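Local structure of phytase (Citrobacter braakii, 3ZHC) at residues G73-S78 and R382-L387; L244-G249 and Q376-M381; A121-L126 and C130-H135; G81-L86 and K391-V396. The protein belongs to branch 2 of the histidine phosphatase superfamily, whose members pair an alpha/beta domain with a smaller, largely helical region. The protein carries 2 engineered substitutions. One frame throughout, in Å; residues are numbered along the deposited sequence. Where two conformers were deposited one is given.

How the contacts relate
Helix 71-90 supplies one side of both contact 1 and contact 4, and the chain that runs from helix 378-382 to strand 394-398 supplies the other. Contact 2 fastens helix 378-382 to the end of helix 231-247 and is the most buried of the four, closed by methyl groups, methylene groups and a sulfur. The others are partly buried. Contact 1 shades from leucine inside to a glutamate at the surface, contact 4 packs a tyrosine ring on an alanine and adds two water bridges between helix and chain, and contact 3 seats a single leucine beside an edge strand. Contact 3 touches contacts 1 and 4 because helix 113-126 lies against helix 71-90, whereas contacts 2 and 3 do not meet.

Contact 1. Residues G73-S78 and R382-L387; sequences GGELVS and RDIQPL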
loop_
_atom_site.group_PDB
_atom_site.type_symbol
_atom_site.label_atom_id
_atom_site.label_comp_id
_atom_site.label_asym_id
_atom_site.label_seq_id
_atom_site.Cartn_x
_atom_site.Cartn_y
_atom_site.Cartn_z
ATOM N N GLY B 73 17.981 15.340 15.967
ATOM C CA GLY B 73 16.519 15.346 15.891
ATOM C C GLY B 73 15.993 16.772 15.911
ATOM O O GLY B 73 15.109 17.120 15.130
ATOM N N GLY B 74 16.554 17.587 16.811
ATOM C CA GLY B 74 16.249 19.009 16.881
ATOM C C GLY B 74 16.571 19.721 15.572
ATOM O O GLY B 74 15.749 20.448 15.058
ATOM N N GLU B 75 17.774 19.484 15.046
ATOM C CA GLU B 75 18.242 20.096 13.768
ATOM C C GLU B 75 17.292 19.788 12.591
ATOM O O GLU B 75 17.003 20.664 11.778
ATOM C CB GLU B 75 19.675 19.643 13.441
ATOM C CG GLU B 75 20.361 20.437 12.315
ATOM C CD GLU B 75 21.818 19.978 12.028
ATOM O OE1 GLU B 75 22.471 19.357 12.930
ATOM O OE2 GLU B 75 22.308 20.247 10.895
ATOM N N LEU B 76 16.812 18.546 12.521
ATOM C CA LEU B 76 15.838 18.137 11.484
ATOM C C LEU B 76 14.473 18.839 11.652
ATOM O O LEU B 76 13.843 19.201 10.658
ATOM C CB LEU B 76 15.665 16.610 11.462
ATOM C CG LEU B 76 16.882 15.847 10.928
ATOM C CD1 LEU B 76 16.790 14.378 11.255
ATOM C CD2 LEU B 76 17.045 16.084 9.386
ATOM N N VAL B 77 14.025 19.025 12.900
ATOM C CA VAL B 77 12.769 19.769 13.156
ATOM C C VAL B 77 12.956 21.268 12.774
ATOM O O VAL B 77 12.026 21.884 12.254
ATOM C CB VAL B 77 12.248 19.609 14.602
ATOM C CG1 VAL B 77 11.020 20.502 14.843
ATOM C CG2 VAL B 77 11.903 18.138 14.902
ATOM N N SER B 78 14.154 21.832 13.026
ATOM C CA SER B 78 14.445 23.239 12.656
ATOM C C SER B 78 14.369 23.418 11.136
ATOM O O SER B 78 13.964 24.460 10.666
ATOM C CB SER B 78 15.806 23.709 13.206
ATOM O OG SER B 78 16.889 23.024 12.594
ATOM N N ARG B 382 18.478 11.289 6.918
ATOM C CA ARG B 382 19.834 10.725 6.805
ATOM C C ARG B 382 20.870 11.753 6.373
ATOM O O ARG B 382 21.922 11.843 6.981
ATOM C CB ARG B 382 19.828 9.554 5.793
ATOM C CG ARG B 382 21.143 8.747 5.642
ATOM C CD ARG B 382 21.492 8.074 6.903
ATOM N NE ARG B 382 22.562 7.068 6.775
ATOM C CZ ARG B 382 22.938 6.241 7.762
ATOM N NH1 ARG B 382 22.335 6.283 8.965
ATOM N NH2 ARG B 382 23.920 5.361 7.558
ATOM N N ASP B 383 20.552 12.522 5.335
ATOM C CA ASP B 383 21.451 13.557 4.790
ATOM C C ASP B 383 21.335 14.933 5.461
ATOM O O ASP B 383 22.178 15.794 5.222
ATOM C CB ASP B 383 21.169 13.760 3.291
ATOM C CG ASP B 383 21.353 12.503 2.468
ATOM O OD1 ASP B 383 22.162 11.634 2.822
ATOM O OD2 ASP B 383 20.670 12.394 1.441
ATOM N N ILE B 384 20.291 15.129 6.298
ATOM C CA ILE B 384 19.937 16.453 6.890
ATOM C C ILE B 384 19.852 17.469 5.736
ATOM O O ILE B 384 20.552 18.499 5.716
ATOM C CB ILE B 384 20.894 16.924 8.026
ATOM C CG1 ILE B 384 21.095 15.830 9.063
ATOM C CG2 ILE B 384 20.338 18.196 8.703
ATOM C CD1 ILE B 384 22.045 16.228 10.191
ATOM N N GLN B 385 18.991 17.133 4.774
ATOM C CA GLN B 385 18.768 17.918 3.588
ATOM C C GLN B 385 18.255 19.313 3.965
ATOM O O GLN B 385 17.224 19.411 4.636
ATOM C CB GLN B 385 17.758 17.199 2.659
ATOM C CG GLN B 385 17.289 18.002 1.407
ATOM C CD GLN B 385 18.421 18.407 0.506
ATOM O OE1 GLN B 385 19.250 17.579 0.123
ATOM N NE2 GLN B 385 18.467 19.688 0.149
ATOM N N PRO B 386 18.982 20.403 3.547
ATOM C CA PRO B 386 18.449 21.753 3.825
ATOM C C PRO B 386 17.116 21.975 3.093
ATOM O O PRO B 386 17.043 21.744 1.887
ATOM C CB PRO B 386 19.546 22.698 3.301
ATOM C CG PRO B 386 20.395 21.861 2.382
ATOM C CD PRO B 386 20.306 20.460 2.880
ATOM N N LEU B 387 16.082 22.402 3.829
ATOM C CA LEU B 387 14.733 22.596 3.249
ATOM C C LEU B 387 14.449 24.066 2.920
ATOM O O LEU B 387 14.841 24.967 3.663
ATOM C CB LEU B 387 13.648 22.049 4.189
ATOM C CG LEU B 387 13.692 20.553 4.537
ATOM C CD1 LEU B 387 12.577 20.209 5.535
ATOM C CD2 LEU B 387 13.583 19.697 3.298
#
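Ile384 reaches toward helix 71-90 and is met there by two successive residues, Leu76 and Glu75. One methyl of Leu76 does the inner part of the work: its CD2 lies 3.8 Å from Ile384 CA and 4.0 Å from Ile384 CG2, so it touches the root of the isoleucine and one of its branches together. The two side chains cross at about a right angle. Glu75 comes from the solvent side with its chain stretched out (chi1 -168°, chi2 179°), and this length carries the carboxylate across the isoleucine, where OE2 sits 3.6 Å from Ile384 CG2. That is packing of a polar end on a methyl group, with no hydrogen bond between the segments. A glutamate suits this exposed border because its methylenes can extend along the surface while the charge stays near water; leucine suits the buried position one residue on, where Met381 and Val41 also touch it.

Ile384 terminates the preceding helix through a Schellman motif. Its phi is positive, 51°, a conformation that glycine adopts more readily than a beta-branched residue. The turn sends the chain on through Gln385 and Pro386, and Gln385 NE2 donates to Pro386 O at 3.0 Å. Arg72, one turn before Leu76, touches Ile384 as well and binds Arg382 O.

Contact 2. Residues L244-G249 and Q376-M381; sequences LQEAQG and QTLRDM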
loop_
_atom_site.group_PDB
_atom_site.type_symbol
_atom_site.label_atom_id
_atom_site.label_comp_id
_atom_site.label_asym_id
_atom_site.label_seq_id
_atom_site.Cartn_x
_atom_site.Cartn_y
_atom_site.Cartn_z
ATOM N N LEU B 244 14.840 4.958 13.365
ATOM C CA LEU B 244 15.523 5.996 14.184
ATOM C C LEU B 244 17.046 6.003 13.956
ATOM O O LEU B 244 17.645 7.077 13.802
ATOM C CB LEU B 244 15.190 5.826 15.658
ATOM C CG LEU B 244 13.717 6.167 16.017
ATOM C CD1 LEU B 244 13.327 5.586 17.402
ATOM C CD2 LEU B 244 13.443 7.666 15.950
ATOM N N GLN B 245 17.663 4.809 13.923
ATOM C CA GLN B 245 19.116 4.690 13.633
ATOM C C GLN B 245 19.479 5.388 12.304
ATOM O O GLN B 245 20.439 6.194 12.244
ATOM C CB GLN B 245 19.552 3.229 13.563
ATOM C CG GLN B 245 19.590 2.519 14.856
ATOM C CD GLN B 245 19.861 1.025 14.699
ATOM O OE1 GLN B 245 20.004 0.511 13.575
ATOM N NE2 GLN B 245 19.935 0.320 15.823
ATOM N N GLU B 246 18.698 5.072 11.261
ATOM C CA GLU B 246 18.857 5.660 9.927
ATOM C C GLU B 246 18.668 7.190 9.960
ATOM O O GLU B 246 19.554 7.938 9.532
ATOM C CB GLU B 246 17.863 5.019 8.953
ATOM C CG GLU B 246 17.993 5.433 7.464
ATOM C CD GLU B 246 19.245 4.905 6.772
ATOM O OE1 GLU B 246 19.744 3.823 7.106
ATOM O OE2 GLU B 246 19.723 5.594 5.867
ATOM N N ALA B 247 17.527 7.643 10.469
ATOM C CA ALA B 247 17.220 9.106 10.567
ATOM C C ALA B 247 18.256 9.893 11.403
ATOM O O ALA B 247 18.511 11.067 11.134
ATOM C CB ALA B 247 15.814 9.326 11.116
ATOM N N GLN B 248 18.834 9.221 12.408
ATOM C CA GLN B 248 19.905 9.771 13.256
ATOM C C GLN B 248 21.270 9.884 12.542
ATOM O O GLN B 248 22.157 10.566 13.031
ATOM C CB GLN B 248 20.055 8.910 14.549
ATOM C CG GLN B 248 21.162 9.339 15.592
ATOM C CD GLN B 248 20.990 10.765 16.115
ATOM O OE1 GLN B 248 19.918 11.378 15.984
ATOM N NE2 GLN B 248 22.047 11.296 16.719
ATOM N N GLY B 249 21.427 9.214 11.397
ATOM C CA GLY B 249 22.668 9.222 10.659
ATOM C C GLY B 249 23.686 8.259 11.212
ATOM O O GLY B 249 24.902 8.470 11.029
ATOM N N GLN B 376 9.679 14.753 6.370
ATOM C CA GLN B 376 10.942 14.575 5.657
ATOM C C GLN B 376 11.069 13.143 5.277
ATOM O O GLN B 376 10.750 12.249 6.092
ATOM C CB GLN B 376 12.119 14.943 6.541
ATOM C CG GLN B 376 12.257 16.456 6.781
ATOM C CD GLN B 376 12.734 16.786 8.166
ATOM O OE1 GLN B 376 12.177 16.306 9.133
ATOM N NE2 GLN B 376 13.762 17.627 8.272
ATOM N N THR B 377 11.537 12.883 4.049
ATOM C CA THR B 377 11.836 11.517 3.626
ATOM C C THR B 377 12.984 10.987 4.491
ATOM O O THR B 377 13.738 11.777 5.091
ATOM C CB THR B 377 12.210 11.412 2.127
ATOM O OG1 THR B 377 13.339 12.236 1.843
ATOM C CG2 THR B 377 11.041 11.846 1.242
ATOM N N LEU B 378 13.113 9.670 4.565
ATOM C CA LEU B 378 14.169 9.034 5.372
ATOM C C LEU B 378 15.571 9.443 4.860
ATOM O O LEU B 378 16.489 9.647 5.640
ATOM C CB LEU B 378 13.980 7.498 5.391
ATOM C CG LEU B 378 14.861 6.630 6.305
ATOM C CD1 LEU B 378 14.845 7.136 7.748
ATOM C CD2 LEU B 378 14.422 5.170 6.235
ATOM N N ARG B 379 15.692 9.558 3.541
ATOM C CA ARG B 379 16.896 10.061 2.866
ATOM C C ARG B 379 17.211 11.491 3.324
ATOM O O ARG B 379 18.367 11.806 3.647
ATOM C CB ARG B 379 16.670 10.039 1.351
ATOM C CG ARG B 379 17.889 10.275 0.455
ATOM C CD ARG B 379 18.795 9.057 0.373
ATOM N NE ARG B 379 19.888 9.068 1.359
ATOM C CZ ARG B 379 20.662 8.014 1.651
ATOM N NH1 ARG B 379 20.484 6.811 1.048
ATOM N NH2 ARG B 379 21.626 8.150 2.556
ATOM N N ASP B 380 16.175 12.353 3.359
ATOM C CA ASP B 380 16.344 13.765 3.804
ATOM C C ASP B 380 16.681 13.889 5.309
ATOM O O ASP B 380 17.248 14.894 5.722
ATOM C CB ASP B 380 15.106 14.634 3.445
ATOM C CG ASP B 380 15.022 14.992 1.920
ATOM O OD1 ASP B 380 15.839 14.495 1.095
ATOM O OD2 ASP B 380 14.121 15.787 1.556
ATOM N N MET B 381 16.322 12.878 6.109
ATOM C CA MET B 381 16.720 12.821 7.518
ATOM C C MET B 381 18.176 12.417 7.568
ATOM O O MET B 381 18.991 13.107 8.169
ATOM C CB MET B 381 15.872 11.833 8.301
ATOM C CG MET B 381 14.422 12.275 8.445
ATOM S SD MET B 381 13.378 11.059 9.210
ATOM C CE MET B 381 11.813 11.959 9.285
#
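The carboxylate of Glu246 stands well out of the guanidinium plane of Arg379, with OE2 4.6 Å from NH2. No N-H points at the oxygen, so the pair offers only a general attraction of opposite charges, and the firm contact lies lower on the glutamate. There Glu246 CG rests against the branch point of Leu378, 3.5 Å from its CG, one side chain lying athwart the other. Glu246 bends at chi2 (70°), so its methylenes meet the leucine while the carboxylate turns off toward the arginine. The first torsion of Leu378 (chi1 -173°, CG anti to the backbone N) swings its end nearer the other helix, bringing CD1 to 3.9 Å from Ala247 N.

Ala247 is where the backbones come closest, its CA lying 4.8 Å from that of Met381. A bare methyl fits so near an approach: Ala247 CB touches Met381 SD at 3.5 Å and lies 3.8 Å from Met381 CB. The methionine then runs on, extended, away from the alanine.

The C-terminal end of one helix and the N-terminal end of the other are both capped at this junction. Gly249, at positive phi, leaves the helical conformation in a Schellman motif, and Thr377 is the N-cap of the other helix, its OG1 accepting from Asp380 N at 3.2 Å. Around this junction of helices 231-247 and 378-382, Trp264 of helix 260-280 touches both Glu246 and Leu378, while helix 71-90 brings Leu76 against Met381; helix 378-382 itself follows directly on strand 366-375 of the mixed sheet.

Contact 3. Residues A121-L126 and C130-H135; sequences AFLAGL and CQIQVH. With FMT (formic acid), chain T.
A methyl group pressed close to a carbonyl oxygen marks this contact: Leu123 CD1 lies 3.2 Å from Ile132 O, a tight approach that is packing and not a hydrogen bond. Within 121-126 Leu123 carries the contact with 130-135. Both its methyls touch Ile132, CD2 lying 3.9 Å from Ile132 CG2, and CD1 alone goes on past the carbonyl to Val134, whose CG2 is 3.8 Å away. Leucine and valine run past each other there, pointing in opposite directions. With CG anti to its carbonyl carbon (chi1 -68°), Leu123 spreads this fork toward the returning chain. A leucine serves well here, since two branches at the end of a short stem can hold one residue of an extended chain between them and still reach the next but one; beta-branched isoleucine and valine suit the extended backbone opposite.

Farther along, His135 NE2 donates to O2 of a formic acid molecule at 2.8 Å. The bond is nearly straight, 169° at the hydrogen, and the acceptor lies at the ring edge close to its plane. Gln133 CD lies over one ring face, 3.3 Å above the plane and offset toward the rim. The formic acid probably came from the crystallisation liquor.

Cys130, tied to Cys99 by a disulfide, begins the return to the sheet, and Leu123 also touches Val107. Strand 105-109, helix 113-126 and strand 134-135, the two strands parallel, make up a beta-alpha-beta crossover.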
loop_
_atom_site.group_PDB
_atom_site.type_symbol
_atom_site.label_atom_id
_atom_site.label_comp_id
_atom_site.label_asym_id
_atom_site.label_seq_id
_atom_site.Cartn_x
_atom_site.Cartn_y
_atom_site.Cartn_z
ATOM N N ALA B 121 13.176 23.352 19.068
ATOM C CA ALA B 121 13.790 23.134 17.756
ATOM C C ALA B 121 12.956 23.713 16.608
ATOM O O ALA B 121 13.525 24.309 15.670
ATOM C CB ALA B 121 14.057 21.652 17.531
ATOM N N PHE B 122 11.623 23.554 16.672
ATOM C CA PHE B 122 10.740 24.113 15.614
ATOM C C PHE B 122 10.844 25.653 15.538
ATOM O O PHE B 122 10.934 26.205 14.441
ATOM C CB PHE B 122 9.294 23.682 15.795
ATOM C CG PHE B 122 8.387 24.119 14.668
ATOM C CD1 PHE B 122 8.363 23.409 13.460
ATOM C CD2 PHE B 122 7.559 25.241 14.809
ATOM C CE1 PHE B 122 7.517 23.808 12.395
ATOM C CE2 PHE B 122 6.709 25.652 13.750
ATOM C CZ PHE B 122 6.693 24.929 12.544
ATOM N N LEU B 123 10.835 26.320 16.701
ATOM C CA LEU B 123 10.986 27.800 16.767
ATOM C C LEU B 123 12.354 28.267 16.283
ATOM O O LEU B 123 12.455 29.337 15.671
ATOM C CB LEU B 123 10.724 28.330 18.185
ATOM C CG LEU B 123 9.282 28.202 18.673
ATOM C CD1 LEU B 123 9.152 28.459 20.196
ATOM C CD2 LEU B 123 8.352 29.138 17.837
ATOM N N ALA B 124 13.408 27.468 16.550
ATOM C CA ALA B 124 14.773 27.785 16.079
ATOM C C ALA B 124 14.840 27.895 14.543
ATOM O O ALA B 124 15.659 28.658 13.998
ATOM C CB ALA B 124 15.787 26.752 16.591
ATOM N N GLY B 125 13.984 27.134 13.862
ATOM C CA GLY B 125 13.851 27.195 12.414
ATOM C C GLY B 125 12.886 28.274 11.958
ATOM O O GLY B 125 13.185 29.021 11.023
ATOM N N LEU B 126 11.724 28.348 12.631
ATOM C CA LEU B 126 10.636 29.257 12.262
ATOM C C LEU B 126 10.925 30.718 12.573
ATOM O O LEU B 126 10.733 31.582 11.723
ATOM C CB LEU B 126 9.323 28.862 12.991
ATOM C CG LEU B 126 8.018 29.594 12.564
ATOM C CD1 LEU B 126 7.343 28.886 11.386
ATOM C CD2 LEU B 126 7.044 29.743 13.751
ATOM N N CYS B 130 13.791 35.075 18.418
ATOM C CA CYS B 130 12.528 35.781 18.732
ATOM C C CYS B 130 12.028 35.521 20.170
ATOM O O CYS B 130 11.091 36.175 20.610
ATOM C CB CYS B 130 11.444 35.423 17.712
ATOM S SG CYS B 130 11.884 35.871 15.992
ATOM N N GLN B 131 12.667 34.563 20.875
ATOM C CA GLN B 131 12.339 34.218 22.280
ATOM C C GLN B 131 10.860 33.815 22.483
ATOM O O GLN B 131 10.269 34.066 23.551
ATOM C CB GLN B 131 12.731 35.375 23.242
ATOM C CG GLN B 131 14.199 35.778 23.192
ATOM C CD GLN B 131 14.594 36.704 24.342
ATOM O OE1 GLN B 131 13.895 36.792 25.354
ATOM N NE2 GLN B 131 15.724 37.390 24.189
ATOM N N ILE B 132 10.256 33.185 21.459
ATOM C CA ILE B 132 8.856 32.730 21.563
ATOM C C ILE B 132 8.799 31.558 22.574
ATOM O O ILE B 132 9.595 30.637 22.505
ATOM C CB ILE B 132 8.257 32.316 20.207
ATOM C CG1 ILE B 132 8.174 33.532 19.270
ATOM C CG2 ILE B 132 6.879 31.693 20.392
ATOM C CD1 ILE B 132 7.664 33.213 17.888
ATOM N N GLN B 133 7.849 31.627 23.493
ATOM C CA GLN B 133 7.688 30.630 24.547
ATOM C C GLN B 133 7.171 29.259 24.054
ATOM O O GLN B 133 6.352 29.189 23.133
ATOM C CB GLN B 133 6.729 31.174 25.618
ATOM C CG GLN B 133 6.394 30.187 26.784
ATOM C CD GLN B 133 5.626 30.831 27.927
ATOM O OE1 GLN B 133 5.229 30.153 28.869
ATOM N NE2 GLN B 133 5.414 32.135 27.850
ATOM N N VAL B 134 7.674 28.194 24.699
ATOM C CA VAL B 134 7.196 26.842 24.525
ATOM C C VAL B 134 6.377 26.567 25.774
ATOM O O VAL B 134 6.937 26.452 26.863
ATOM C CB VAL B 134 8.352 25.807 24.385
ATOM C CG1 VAL B 134 7.798 24.383 24.269
ATOM C CG2 VAL B 134 9.243 26.134 23.186
ATOM N N HIS B 135 5.046 26.480 25.626
ATOM C CA HIS B 135 4.162 26.191 26.764
ATOM C C HIS B 135 4.116 24.690 27.056
ATOM O O HIS B 135 4.164 23.856 26.134
ATOM C CB HIS B 135 2.737 26.705 26.522
ATOM C CG HIS B 135 2.638 28.188 26.405
ATOM N ND1 HIS B 135 2.468 29.010 27.495
ATOM C CD2 HIS B 135 2.683 28.997 25.328
ATOM C CE1 HIS B 135 2.414 30.264 27.089
ATOM N NE2 HIS B 135 2.543 30.283 25.776
HETATM C C FMT T . 2.414 33.196 23.309
HETATM O O1 FMT T . 3.273 32.971 22.437
HETATM O O2 FMT T . 2.476 32.755 24.461
#

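Contact 4. Residues G81-L86 and K391-V396; sequences GQYQRL and KPAGKV
A water bridges Lys395 and Gln84: it accepts from Lys395 NZ at 3.2 Å and donates to Gln84 OE1 at 2.7 Å. The bridge links helix 71-90 to strand 394-398, which runs antiparallel to strand 366-375 in the mixed sheet of this alpha/beta fold. Lys395 has further partners, a salt bridge to Glu357 and a cation-pi contact with Trp87. A long lysine suits the place, because its extended chain can leave the strand and carry the charge up to the flank of the helix.

The greater part of the buried surface belongs to Tyr83, whose ring lies over the loop leading into the strand. With chi1 at 165°, CG stands anti to the backbone N and the ring projects from the helix toward Pro392 and Ala393. Ala393 CB packs over the ring face in a CH-pi contact, 4.1 Å from the centroid and 17° off the normal. The backbone also lies above this ring, Ala393 N being 3.7 Å from Tyr83 CE1. A small alanine allows the main chain to come this close to the flat ring. Pro392 approaches obliquely, its CB 3.6 Å from Tyr83 CE1. Leu387 touches both Tyr83 and Ala393. At the far end of the ring the hydroxyl is tied back to the loop through a second water, 2.7 Å from Tyr83 OH, which donates to Ala393 O at 3.0 Å.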
loop_
_atom_site.group_PDB
_atom_site.type_symbol
_atom_site.label_atom_id
_atom_site.label_comp_id
_atom_site.label_asym_id
_atom_site.label_seq_id
_atom_site.Cartn_x
_atom_site.Cartn_y
_atom_site.Cartn_z
ATOM N N GLY B 81 10.809 23.796 10.517
ATOM C CA GLY B 81 10.485 25.163 10.997
ATOM C C GLY B 81 10.879 26.220 9.976
ATOM O O GLY B 81 10.119 27.154 9.715
ATOM N N GLN B 82 12.072 26.042 9.405
ATOM C CA GLN B 82 12.632 26.912 8.362
ATOM C C GLN B 82 11.778 26.852 7.102
ATOM O O GLN B 82 11.403 27.896 6.567
ATOM C CB GLN B 82 14.113 26.514 8.096
ATOM C CG GLN B 82 14.779 27.060 6.837
ATOM C CD GLN B 82 16.266 26.674 6.789
ATOM O OE1 GLN B 82 17.072 27.177 7.597
ATOM N NE2 GLN B 82 16.640 25.770 5.835
ATOM N N TYR B 83 11.471 25.632 6.632
ATOM C CA TYR B 83 10.581 25.447 5.450
ATOM C C TYR B 83 9.211 26.085 5.694
ATOM O O TYR B 83 8.697 26.791 4.821
ATOM C CB TYR B 83 10.424 23.962 5.076
ATOM C CG TYR B 83 9.271 23.661 4.114
ATOM C CD1 TYR B 83 9.408 23.860 2.738
ATOM C CD2 TYR B 83 8.035 23.172 4.592
ATOM C CE1 TYR B 83 8.340 23.584 1.843
ATOM C CE2 TYR B 83 6.967 22.895 3.705
ATOM C CZ TYR B 83 7.138 23.109 2.330
ATOM O OH TYR B 83 6.105 22.841 1.458
ATOM N N GLN B 84 8.636 25.834 6.878
ATOM C CA GLN B 84 7.314 26.384 7.222
ATOM C C GLN B 84 7.324 27.923 7.328
ATOM O O GLN B 84 6.340 28.560 6.942
ATOM C CB GLN B 84 6.738 25.738 8.508
ATOM C CG GLN B 84 6.376 24.199 8.402
ATOM C CD GLN B 84 5.169 23.878 7.502
ATOM O OE1 GLN B 84 4.962 24.490 6.461
ATOM N NE2 GLN B 84 4.389 22.899 7.909
ATOM N N ARG B 85 8.424 28.506 7.840
ATOM C CA ARG B 85 8.601 29.981 7.859
ATOM C C ARG B 85 8.483 30.549 6.436
ATOM O O ARG B 85 7.716 31.467 6.201
ATOM C CB ARG B 85 9.960 30.373 8.456
ATOM C CG ARG B 85 10.259 31.909 8.512
ATOM C CD ARG B 85 11.774 32.185 8.660
ATOM N NE ARG B 85 12.076 33.619 8.532
ATOM C CZ ARG B 85 11.938 34.545 9.507
ATOM N NH1 ARG B 85 11.489 34.218 10.746
ATOM N NH2 ARG B 85 12.251 35.830 9.249
ATOM N N LEU B 86 9.260 29.973 5.510
ATOM C CA LEU B 86 9.271 30.395 4.089
ATOM C C LEU B 86 7.921 30.187 3.418
ATOM O O LEU B 86 7.451 31.058 2.681
ATOM C CB LEU B 86 10.365 29.646 3.304
ATOM C CG LEU B 86 11.821 29.933 3.727
ATOM C CD1 LEU B 86 12.769 28.868 3.228
ATOM C CD2 LEU B 86 12.265 31.354 3.258
ATOM N N LYS B 391 13.771 23.294 -2.518
ATOM C CA LYS B 391 13.961 21.920 -2.045
ATOM C C LYS B 391 12.943 21.717 -0.904
ATOM O O LYS B 391 13.303 21.768 0.272
ATOM C CB LYS B 391 15.401 21.712 -1.559
ATOM C CG LYS B 391 16.535 22.117 -2.556
ATOM C CD LYS B 391 16.831 21.048 -3.630
ATOM C CE LYS B 391 18.177 21.361 -4.353
ATOM N NZ LYS B 391 18.678 20.232 -5.226
ATOM N N PRO B 392 11.650 21.492 -1.250
ATOM C CA PRO B 392 10.630 21.451 -0.202
ATOM C C PRO B 392 10.590 20.163 0.596
ATOM O O PRO B 392 11.122 19.123 0.165
ATOM C CB PRO B 392 9.329 21.597 -1.004
ATOM C CG PRO B 392 9.625 20.904 -2.273
ATOM C CD PRO B 392 11.058 21.210 -2.577
ATOM N N ALA B 393 9.952 20.246 1.760
ATOM C CA ALA B 393 9.668 19.081 2.577
ATOM C C ALA B 393 8.602 18.289 1.866
ATOM O O ALA B 393 7.871 18.836 1.029
ATOM C CB ALA B 393 9.183 19.497 3.961
ATOM N N GLY B 394 8.504 17.004 2.179
ATOM C CA GLY B 394 7.444 16.170 1.644
ATOM C C GLY B 394 6.092 16.696 2.136
ATOM O O GLY B 394 5.981 17.185 3.262
ATOM N N LYS B 395 5.081 16.613 1.280
ATOM C CA LYS B 395 3.728 17.052 1.619
ATOM C C LYS B 395 2.727 16.154 0.894
ATOM O O LYS B 395 2.788 16.018 -0.347
ATOM C CB LYS B 395 3.530 18.524 1.258
ATOM C CG LYS B 395 2.238 19.140 1.790
ATOM C CD LYS B 395 2.249 20.691 1.691
ATOM C CE LYS B 395 0.988 21.322 2.371
ATOM N NZ LYS B 395 1.033 22.845 2.504
ATOM N N VAL B 396 1.831 15.533 1.674
ATOM C CA VAL B 396 0.777 14.672 1.173
ATOM C C VAL B 396 -0.561 15.330 1.490
ATOM O O VAL B 396 -0.836 15.656 2.648
ATOM C CB VAL B 396 0.835 13.255 1.802
ATOM C CG1 VAL B 396 -0.409 12.445 1.440
ATOM C CG2 VAL B 396 2.098 12.518 1.357
HETATM O O HOH W 1 5.758 20.666 -0.065
HETATM O O HOH W 2 3.239 23.474 4.685
#